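Local coordinates for protein putative NAD dependent dehydrogenase (Micromonospora echinospora, PDB 6NOR) that binds NAD and probably serves as a Gfo/Idh/MocA-type oxidoreductase in the biosynthesis of the aminoglycoside antibiotic gentamicin, at residues V86-V91 with D322-G327; H201-C206 with V341-A346; W208-P213 with D243-Q248. All coordinates share one frame; numbering follows the deposited sequence.

Overall arrangement
The three contacts run from the Rossmann fold, which binds NAD, to the outer part of the C-terminal domain. Contact 1 sets helix 313-326 against strand 86-91 of the parallel sheet, with the Phe88 side chain about 13 Å from the bound NAD. Contact 2 pairs helix 199-209 with helix 334-353, the next helix after 313-326; its His201 touches NAD, and the Leu344 side chain lies about 10 Å from the cofactor. Contact 3 joins the end of helix 199-209 to the start of strand 246-252, away from the cofactor. Contacts 2 and 3, centres about 12 Å apart, touch through Cys206 and Gln248; the centre of contact 1 is about 26 Å from that of contact 2 and about 31 Å from that of contact 3.

Contact 1 (V86-V91 with D322-G327)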
loop_
_atom_site.group_PDB
_atom_site.type_symbol
_atom_site.label_atom_id
_atom_site.label_comp_id
_atom_site.label_asym_id
_atom_site.label_seq_id
_atom_site.Cartn_x
_atom_site.Cartn_y
_atom_site.Cartn_z
ATOM N N VAL A 86 -42.737 -23.922 -2.994
ATOM C CA VAL A 86 -41.938 -22.815 -3.484
ATOM C C VAL A 86 -42.613 -21.468 -3.202
ATOM O O VAL A 86 -43.732 -21.216 -3.631
ATOM C CB VAL A 86 -41.679 -22.953 -4.972
ATOM C CG1 VAL A 86 -40.868 -21.774 -5.462
ATOM C CG2 VAL A 86 -40.942 -24.245 -5.248
ATOM N N ARG A 87 -41.921 -20.609 -2.462
ATOM C CA ARG A 87 -42.460 -19.302 -2.108
ATOM C C ARG A 87 -41.496 -18.192 -2.519
ATOM O O ARG A 87 -41.807 -17.002 -2.424
ATOM C CB ARG A 87 -42.736 -19.231 -0.608
ATOM C CG ARG A 87 -44.047 -19.909 -0.176
ATOM C CD ARG A 87 -44.138 -19.943 1.344
ATOM N NE ARG A 87 -44.122 -18.605 1.937
ATOM C CZ ARG A 87 -43.649 -18.333 3.151
ATOM N NH1 ARG A 87 -43.141 -19.308 3.901
ATOM N NH2 ARG A 87 -43.670 -17.084 3.609
ATOM N N PHE A 88 -40.321 -18.595 -2.977
ATOM C CA PHE A 88 -39.259 -17.662 -3.230
ATOM C C PHE A 88 -38.442 -18.134 -4.418
ATOM O O PHE A 88 -37.962 -19.257 -4.450
ATOM C CB PHE A 88 -38.397 -17.507 -1.979
ATOM C CG PHE A 88 -37.171 -16.655 -2.169
ATOM C CD1 PHE A 88 -37.269 -15.371 -2.659
ATOM C CD2 PHE A 88 -35.919 -17.148 -1.845
ATOM C CE1 PHE A 88 -36.141 -14.584 -2.828
ATOM C CE2 PHE A 88 -34.776 -16.369 -2.003
ATOM C CZ PHE A 88 -34.891 -15.079 -2.496
ATOM N N VAL A 89 -38.308 -17.269 -5.407
ATOM C CA VAL A 89 -37.617 -17.620 -6.629
ATOM C C VAL A 89 -36.466 -16.653 -6.889
ATOM O O VAL A 89 -36.632 -15.442 -6.808
ATOM C CB VAL A 89 -38.575 -17.610 -7.831
ATOM C CG1 VAL A 89 -37.851 -18.058 -9.090
ATOM C CG2 VAL A 89 -39.792 -18.484 -7.547
ATOM N N VAL A 90 -35.296 -17.213 -7.165
ATOM C CA VAL A 90 -34.119 -16.471 -7.566
ATOM C C VAL A 90 -33.962 -16.555 -9.080
ATOM O O VAL A 90 -33.907 -17.650 -9.648
ATOM C CB VAL A 90 -32.839 -17.013 -6.889
ATOM C CG1 VAL A 90 -31.604 -16.268 -7.411
ATOM C CG2 VAL A 90 -32.926 -16.843 -5.409
ATOM N N VAL A 91 -33.898 -15.395 -9.724
ATOM C CA VAL A 91 -33.744 -15.320 -11.172
ATOM C C VAL A 91 -32.349 -14.848 -11.585
ATOM O O VAL A 91 -32.003 -13.682 -11.455
ATOM C CB VAL A 91 -34.792 -14.399 -11.784
ATOM C CG1 VAL A 91 -34.611 -14.318 -13.280
ATOM C CG2 VAL A 91 -36.169 -14.910 -11.464
ATOM N N ASP A 322 -35.047 -12.659 5.223
ATOM C CA ASP A 322 -35.680 -12.017 6.367
ATOM C C ASP A 322 -36.915 -11.223 5.940
ATOM O O ASP A 322 -37.880 -11.149 6.682
ATOM C CB ASP A 322 -34.711 -11.079 7.103
ATOM C CG ASP A 322 -33.555 -11.822 7.785
ATOM O OD1 ASP A 322 -33.642 -13.056 8.000
ATOM O OD2 ASP A 322 -32.549 -11.153 8.111
ATOM N N ALA A 323 -36.882 -10.619 4.755
ATOM C CA ALA A 323 -38.015 -9.836 4.275
ATOM C C ALA A 323 -39.209 -10.732 3.959
ATOM O O ALA A 323 -40.328 -10.414 4.303
ATOM C CB ALA A 323 -37.635 -9.018 3.044
ATOM N N VAL A 324 -38.956 -11.855 3.305
ATOM C CA VAL A 324 -40.018 -12.789 2.964
ATOM C C VAL A 324 -40.618 -13.485 4.196
ATOM O O VAL A 324 -41.831 -13.510 4.363
ATOM C CB VAL A 324 -39.515 -13.859 1.988
ATOM C CG1 VAL A 324 -40.514 -14.995 1.892
ATOM C CG2 VAL A 324 -39.264 -13.241 0.634
ATOM N N LEU A 325 -39.762 -14.022 5.061
ATOM C CA LEU A 325 -40.194 -14.822 6.203
ATOM C C LEU A 325 -40.690 -14.019 7.397
ATOM O O LEU A 325 -41.606 -14.450 8.101
ATOM C CB LEU A 325 -39.051 -15.726 6.666
ATOM C CG LEU A 325 -38.806 -16.953 5.793
ATOM C CD1 LEU A 325 -37.704 -17.808 6.366
ATOM C CD2 LEU A 325 -40.088 -17.740 5.698
ATOM N N ASP A 326 -40.078 -12.865 7.636
ATOM C CA ASP A 326 -40.343 -12.095 8.853
ATOM C C ASP A 326 -40.839 -10.693 8.553
ATOM O O ASP A 326 -40.952 -9.873 9.458
ATOM C CB ASP A 326 -39.083 -11.999 9.731
ATOM C CG ASP A 326 -38.500 -13.359 10.087
ATOM O OD1 ASP A 326 -39.285 -14.273 10.420
ATOM O OD2 ASP A 326 -37.256 -13.510 10.039
ATOM N N GLY A 327 -41.112 -10.403 7.288
ATOM C CA GLY A 327 -41.573 -9.078 6.902
ATOM C C GLY A 327 -40.627 -7.934 7.248
ATOM O O GLY A 327 -41.025 -6.774 7.270
#
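The guanidinium of Arg87 and the ring of Phe88 both meet the end of helix 313-326 obliquely. At the guanidinium, NH1 lies 3.9 Å from Leu325 CD2, while NH2 approaches Val324 on two counts, 4.1 Å from its carbonyl O and 4.2 Å from its CG1. The polar approach is too long for a hydrogen bond, and across this contact the guanidinium meets its neighbours by van der Waals contact. A bend at chi3 (60°) turns the otherwise extended Arg87 chain; it crosses Leu325 at about a right angle and passes alongside Val324 in the opposite direction. The Phe88 ring makes a looser apolar contact, its CD1 4.4 Å from Val324 CG2. Val324 CG1, anti to the backbone N (chi1 167°), is the branch turned to the guanidinium, and CG2 the one turned to the ring. Asp322, on the same helix, forms salt bridges with Arg48 and Arg328. Strand and helix segments run nearly antiparallel at 170°, their axes 10.0 Å apart. Beyond the pair, Val324 also touches Asn111 of strand 111-114, and Phe88 packs on Val27 of strand 25-30 and Leu113 of strand 111-114, the two neighbours of strand 86-91 in the parallel Rossmann sheet.

Contact 2 (H201-C206 with V341-A346); sequences HAVELC and VETLEA
Val203 reaches across to helix 334-353 with both methyls, each given to a different residue. CG1 meets the methyl end of Thr343 tip to tip, 4.0 Å from Thr343 CG2 and equally far from Thr343 CB. On its other branch, CG2 lies 4.1 Å from Leu344 CD2, the two side chains lying alongside and pointing opposite ways. The rotation of Thr343 explains its apolar role: with chi1 at -58°, CG2 stands anti to the backbone N and OG1 is turned back beside that N, where it hydrogen-bonds to the carbonyl O of Ala339 one turn earlier. The hydroxyl is thus satisfied within its own helix and the methyl is presented to Val203. All three residues are buried, with CA atoms of Val203 and Thr343 7.7 Å apart. Further out, Cys249 of strand 246-252 also packs on Val203, while Ile215 and Val218 of strand 215-223 pack on Thr343. Glu204, next to Val203, hydrogen-bonds through OE2 to His141 NE2, and His201, two residues before Val203, touches NAD and packs edge-to-face on Phe145. This is helix-on-helix packing beside the mixed sheet of a Gfo/Idh/MocA-type C-terminal domain, where one helix also lines the cofactor pocket.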
loop_
_atom_site.group_PDB
_atom_site.type_symbol
_atom_site.label_atom_id
_atom_site.label_comp_id
_atom_site.label_asym_id
_atom_site.label_seq_id
_atom_site.Cartn_x
_atom_site.Cartn_y
_atom_site.Cartn_z
ATOM N N HIS A 201 -23.571 -1.612 -10.764
ATOM C CA HIS A 201 -23.000 -1.540 -9.430
ATOM C C HIS A 201 -22.393 -0.213 -9.112
ATOM O O HIS A 201 -22.530 0.292 -8.006
ATOM C CB HIS A 201 -21.929 -2.587 -9.265
ATOM C CG HIS A 201 -22.449 -3.974 -9.295
ATOM N ND1 HIS A 201 -23.352 -4.438 -8.369
ATOM C CD2 HIS A 201 -22.190 -5.009 -10.123
ATOM C CE1 HIS A 201 -23.621 -5.703 -8.617
ATOM N NE2 HIS A 201 -22.930 -6.071 -9.679
ATOM N N ALA A 202 -21.688 0.341 -10.075
ATOM C CA ALA A 202 -20.992 1.574 -9.830
ATOM C C ALA A 202 -22.023 2.660 -9.510
ATOM O O ALA A 202 -21.854 3.425 -8.567
ATOM C CB ALA A 202 -20.125 1.955 -11.021
ATOM N N VAL A 203 -23.113 2.692 -10.269
ATOM C CA VAL A 203 -24.127 3.725 -10.058
ATOM C C VAL A 203 -24.846 3.514 -8.728
ATOM O O VAL A 203 -25.081 4.460 -8.006
ATOM C CB VAL A 203 -25.135 3.770 -11.204
ATOM C CG1 VAL A 203 -26.274 4.688 -10.849
ATOM C CG2 VAL A 203 -24.448 4.268 -12.475
ATOM N N GLU A 204 -25.151 2.275 -8.378
ATOM C CA GLU A 204 -25.804 2.027 -7.104
ATOM C C GLU A 204 -24.887 2.448 -5.936
ATOM O O GLU A 204 -25.339 3.115 -5.001
ATOM C CB GLU A 204 -26.215 0.549 -6.978
ATOM C CG GLU A 204 -27.141 0.255 -5.795
ATOM C CD GLU A 204 -27.791 -1.144 -5.837
ATOM O OE1 GLU A 204 -27.334 -2.005 -6.617
ATOM O OE2 GLU A 204 -28.762 -1.382 -5.078
ATOM N N LEU A 205 -23.606 2.084 -6.009
ATOM C CA LEU A 205 -22.629 2.450 -4.979
ATOM C C LEU A 205 -22.473 3.951 -4.843
ATOM O O LEU A 205 -22.470 4.452 -3.735
ATOM C CB LEU A 205 -21.273 1.830 -5.271
ATOM C CG LEU A 205 -21.250 0.330 -5.008
ATOM C CD1 LEU A 205 -20.034 -0.337 -5.657
ATOM C CD2 LEU A 205 -21.301 0.068 -3.501
ATOM N N CYS A 206 -22.360 4.663 -5.966
ATOM C CA CYS A 206 -22.278 6.130 -5.941
ATOM C C CYS A 206 -23.438 6.788 -5.199
ATOM O O CYS A 206 -23.215 7.574 -4.284
ATOM C CB CYS A 206 -22.244 6.713 -7.353
ATOM S SG CYS A 206 -20.651 6.863 -8.122
ATOM N N VAL A 341 -31.772 2.209 -13.037
ATOM C CA VAL A 341 -32.138 1.927 -14.420
ATOM C C VAL A 341 -32.253 3.221 -15.248
ATOM O O VAL A 341 -31.814 3.266 -16.390
ATOM C CB VAL A 341 -33.469 1.123 -14.517
ATOM C CG1 VAL A 341 -33.913 1.003 -15.949
ATOM C CG2 VAL A 341 -33.304 -0.275 -13.922
ATOM N N GLU A 342 -32.820 4.275 -14.684
ATOM C CA GLU A 342 -32.969 5.481 -15.482
ATOM C C GLU A 342 -31.656 6.239 -15.617
ATOM O O GLU A 342 -31.422 6.885 -16.637
ATOM C CB GLU A 342 -34.058 6.403 -14.931
ATOM C CG GLU A 342 -34.099 6.575 -13.456
ATOM C CD GLU A 342 -35.497 6.941 -12.976
ATOM O OE1 GLU A 342 -36.473 6.571 -13.661
ATOM O OE2 GLU A 342 -35.623 7.608 -11.926
ATOM N N THR A 343 -30.789 6.135 -14.619
ATOM C CA THR A 343 -29.462 6.693 -14.763
ATOM C C THR A 343 -28.729 6.036 -15.920
ATOM O O THR A 343 -28.149 6.723 -16.748
ATOM C CB THR A 343 -28.627 6.543 -13.503
ATOM O OG1 THR A 343 -29.302 7.174 -12.406
ATOM C CG2 THR A 343 -27.295 7.251 -13.718
ATOM N N LEU A 344 -28.794 4.712 -16.011
ATOM C CA LEU A 344 -28.108 4.013 -17.101
ATOM C C LEU A 344 -28.709 4.335 -18.461
ATOM O O LEU A 344 -27.987 4.430 -19.457
ATOM C CB LEU A 344 -28.141 2.496 -16.900
ATOM C CG LEU A 344 -27.401 1.902 -15.699
ATOM C CD1 LEU A 344 -27.525 0.386 -15.712
ATOM C CD2 LEU A 344 -25.957 2.315 -15.726
ATOM N N GLU A 345 -30.028 4.476 -18.518
ATOM C CA GLU A 345 -30.666 4.798 -19.786
ATOM C C GLU A 345 -30.270 6.217 -20.192
ATOM O O GLU A 345 -29.992 6.475 -21.350
ATOM C CB GLU A 345 -32.191 4.633 -19.697
ATOM C CG GLU A 345 -33.005 5.592 -20.566
ATOM C CD GLU A 345 -33.144 5.114 -22.006
ATOM O OE1 GLU A 345 -32.555 4.058 -22.334
ATOM O OE2 GLU A 345 -33.826 5.794 -22.811
ATOM N N ALA A 346 -30.190 7.119 -19.221
ATOM C CA ALA A 346 -29.747 8.478 -19.491
ATOM C C ALA A 346 -28.302 8.493 -19.974
ATOM O O ALA A 346 -27.971 9.195 -20.916
ATOM C CB ALA A 346 -29.902 9.345 -18.265
#

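Contact 3 (W208-P213 with D243-Q248)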
loop_
_atom_site.group_PDB
_atom_site.type_symbol
_atom_site.label_atom_id
_atom_site.label_comp_id
_atom_site.label_asym_id
_atom_site.label_seq_id
_atom_site.Cartn_x
_atom_site.Cartn_y
_atom_site.Cartn_z
ATOM N N TRP A 208 -25.613 5.548 -3.145
ATOM C CA TRP A 208 -25.686 5.066 -1.784
ATOM C C TRP A 208 -24.661 5.732 -0.904
ATOM O O TRP A 208 -24.983 6.183 0.185
ATOM C CB TRP A 208 -25.494 3.562 -1.783
ATOM C CG TRP A 208 -25.399 2.914 -0.448
ATOM C CD1 TRP A 208 -26.338 2.932 0.556
ATOM C CD2 TRP A 208 -24.332 2.082 0.014
ATOM N NE1 TRP A 208 -25.901 2.175 1.613
ATOM C CE2 TRP A 208 -24.677 1.639 1.303
ATOM C CE3 TRP A 208 -23.113 1.675 -0.538
ATOM C CZ2 TRP A 208 -23.847 0.810 2.049
ATOM C CZ3 TRP A 208 -22.287 0.847 0.208
ATOM C CH2 TRP A 208 -22.655 0.431 1.485
ATOM N N MET A 209 -23.430 5.819 -1.386
ATOM C CA MET A 209 -22.381 6.452 -0.589
ATOM C C MET A 209 -22.760 7.890 -0.262
ATOM O O MET A 209 -22.381 8.396 0.774
ATOM C CB MET A 209 -21.036 6.397 -1.310
ATOM C CG MET A 209 -20.409 5.008 -1.296
ATOM S SD MET A 209 -19.986 4.397 0.360
ATOM C CE MET A 209 -19.441 2.766 -0.068
ATOM N N LEU A 210 -23.557 8.527 -1.119
ATOM C CA LEU A 210 -23.941 9.918 -0.875
ATOM C C LEU A 210 -25.216 10.106 -0.063
ATOM O O LEU A 210 -25.592 11.237 0.233
ATOM C CB LEU A 210 -24.099 10.667 -2.191
ATOM C CG LEU A 210 -22.825 11.056 -2.926
ATOM C CD1 LEU A 210 -23.145 12.103 -3.962
ATOM C CD2 LEU A 210 -21.791 11.551 -1.967
ATOM N N GLY A 211 -25.889 9.015 0.277
ATOM C CA GLY A 211 -27.139 9.096 1.013
ATOM C C GLY A 211 -28.334 9.145 0.084
ATOM O O GLY A 211 -29.339 9.773 0.388
ATOM N N LYS A 212 -28.201 8.466 -1.052
ATOM C CA LYS A 212 -29.225 8.379 -2.095
ATOM C C LYS A 212 -29.953 9.688 -2.418
ATOM O O LYS A 212 -31.169 9.763 -2.287
ATOM C CB LYS A 212 -30.250 7.314 -1.714
ATOM C CG LYS A 212 -29.660 5.939 -1.593
ATOM C CD LYS A 212 -30.656 4.960 -1.015
ATOM C CE LYS A 212 -30.081 3.559 -1.045
ATOM N NZ LYS A 212 -31.035 2.535 -0.552
ATOM N N PRO A 213 -29.210 10.721 -2.840
ATOM C CA PRO A 213 -29.859 11.940 -3.316
ATOM C C PRO A 213 -30.298 11.830 -4.772
ATOM O O PRO A 213 -29.829 10.938 -5.483
ATOM C CB PRO A 213 -28.759 12.995 -3.161
ATOM C CG PRO A 213 -27.509 12.248 -3.367
ATOM C CD PRO A 213 -27.743 10.901 -2.739
ATOM N N ASP A 243 -27.611 18.089 -4.974
ATOM C CA ASP A 243 -26.868 18.978 -4.078
ATOM C C ASP A 243 -25.666 19.648 -4.742
ATOM O O ASP A 243 -25.049 20.542 -4.174
ATOM C CB ASP A 243 -26.370 18.193 -2.880
ATOM C CG ASP A 243 -25.580 16.978 -3.299
ATOM O OD1 ASP A 243 -24.448 17.170 -3.771
ATOM O OD2 ASP A 243 -26.094 15.843 -3.192
ATOM N N GLY A 244 -25.307 19.177 -5.925
ATOM C CA GLY A 244 -24.149 19.694 -6.617
ATOM C C GLY A 244 -22.892 18.840 -6.517
ATOM O O GLY A 244 -21.840 19.255 -6.979
ATOM N N ALA A 245 -22.969 17.656 -5.923
ATOM C CA ALA A 245 -21.802 16.784 -5.915
ATOM C C ALA A 245 -21.657 16.096 -7.258
ATOM O O ALA A 245 -22.644 15.765 -7.901
ATOM C CB ALA A 245 -21.899 15.781 -4.830
ATOM N N ILE A 246 -20.423 15.907 -7.692
ATOM C CA ILE A 246 -20.151 15.173 -8.916
ATOM C C ILE A 246 -19.764 13.727 -8.617
ATOM O O ILE A 246 -18.909 13.457 -7.776
ATOM C CB ILE A 246 -19.042 15.825 -9.715
ATOM C CG1 ILE A 246 -19.415 17.264 -10.043
ATOM C CG2 ILE A 246 -18.752 15.027 -10.962
ATOM C CD1 ILE A 246 -18.264 18.090 -10.576
ATOM N N GLY A 247 -20.434 12.813 -9.299
ATOM C CA GLY A 247 -20.111 11.412 -9.254
ATOM C C GLY A 247 -19.414 10.982 -10.524
ATOM O O GLY A 247 -19.661 11.514 -11.603
ATOM N N GLN A 248 -18.507 10.026 -10.383
ATOM C CA GLN A 248 -17.883 9.394 -11.530
ATOM C C GLN A 248 -18.034 7.876 -11.425
ATOM O O GLN A 248 -17.806 7.297 -10.371
ATOM C CB GLN A 248 -16.405 9.744 -11.623
ATOM C CG GLN A 248 -16.067 11.194 -11.491
ATOM C CD GLN A 248 -14.578 11.411 -11.283
ATOM O OE1 GLN A 248 -13.752 10.732 -11.888
ATOM N NE2 GLN A 248 -14.234 12.343 -10.411
#
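Leu210 and Ala245 form the apolar half of this contact, Leu210 CD1 lying 4.0 Å from Ala245 CB. The leucine has CG anti to the carbonyl carbon and beside the backbone N, and a nearly extended second torsion carries CD1 out toward the alanine methyl. The second half lies between Pro213 and Asp243. Here the proline ring offers CB and CG to the carboxylate, both 3.9 Å from Asp243 OD2, and the two side chains cross obliquely in van der Waals contact. Asp243 owes its pose to a less common first torsion: CG sits between the backbone N and the carbonyl carbon (chi1 54°). From there OD1 accepts a hydrogen bond from Ala245 N, closing an Asx turn. That bond is 2.7 Å long but bent, with an N-H...O angle of 137°, and the donor meets OD1 on the anti side, 32° out of the carboxylate plane. One oxygen therefore fixes the local turn while the other faces the proline, and the same Asx turn joins both halves of the contact, since it also holds the residue that meets Leu210. On the helix side, Gly211, with positive phi, ends the helix in a Schellman motif, and the chain runs on to Pro213. Phe241 of strand 234-241 packs on both Leu210 and Pro213, and Val167 and Val170 of strand 167-175 also touch Leu210, so the C-terminal end of helix 199-209 rests on strands 167-175 and 234-241 and on the turn leading into strand 246-252, which lies between them in the mixed sheet.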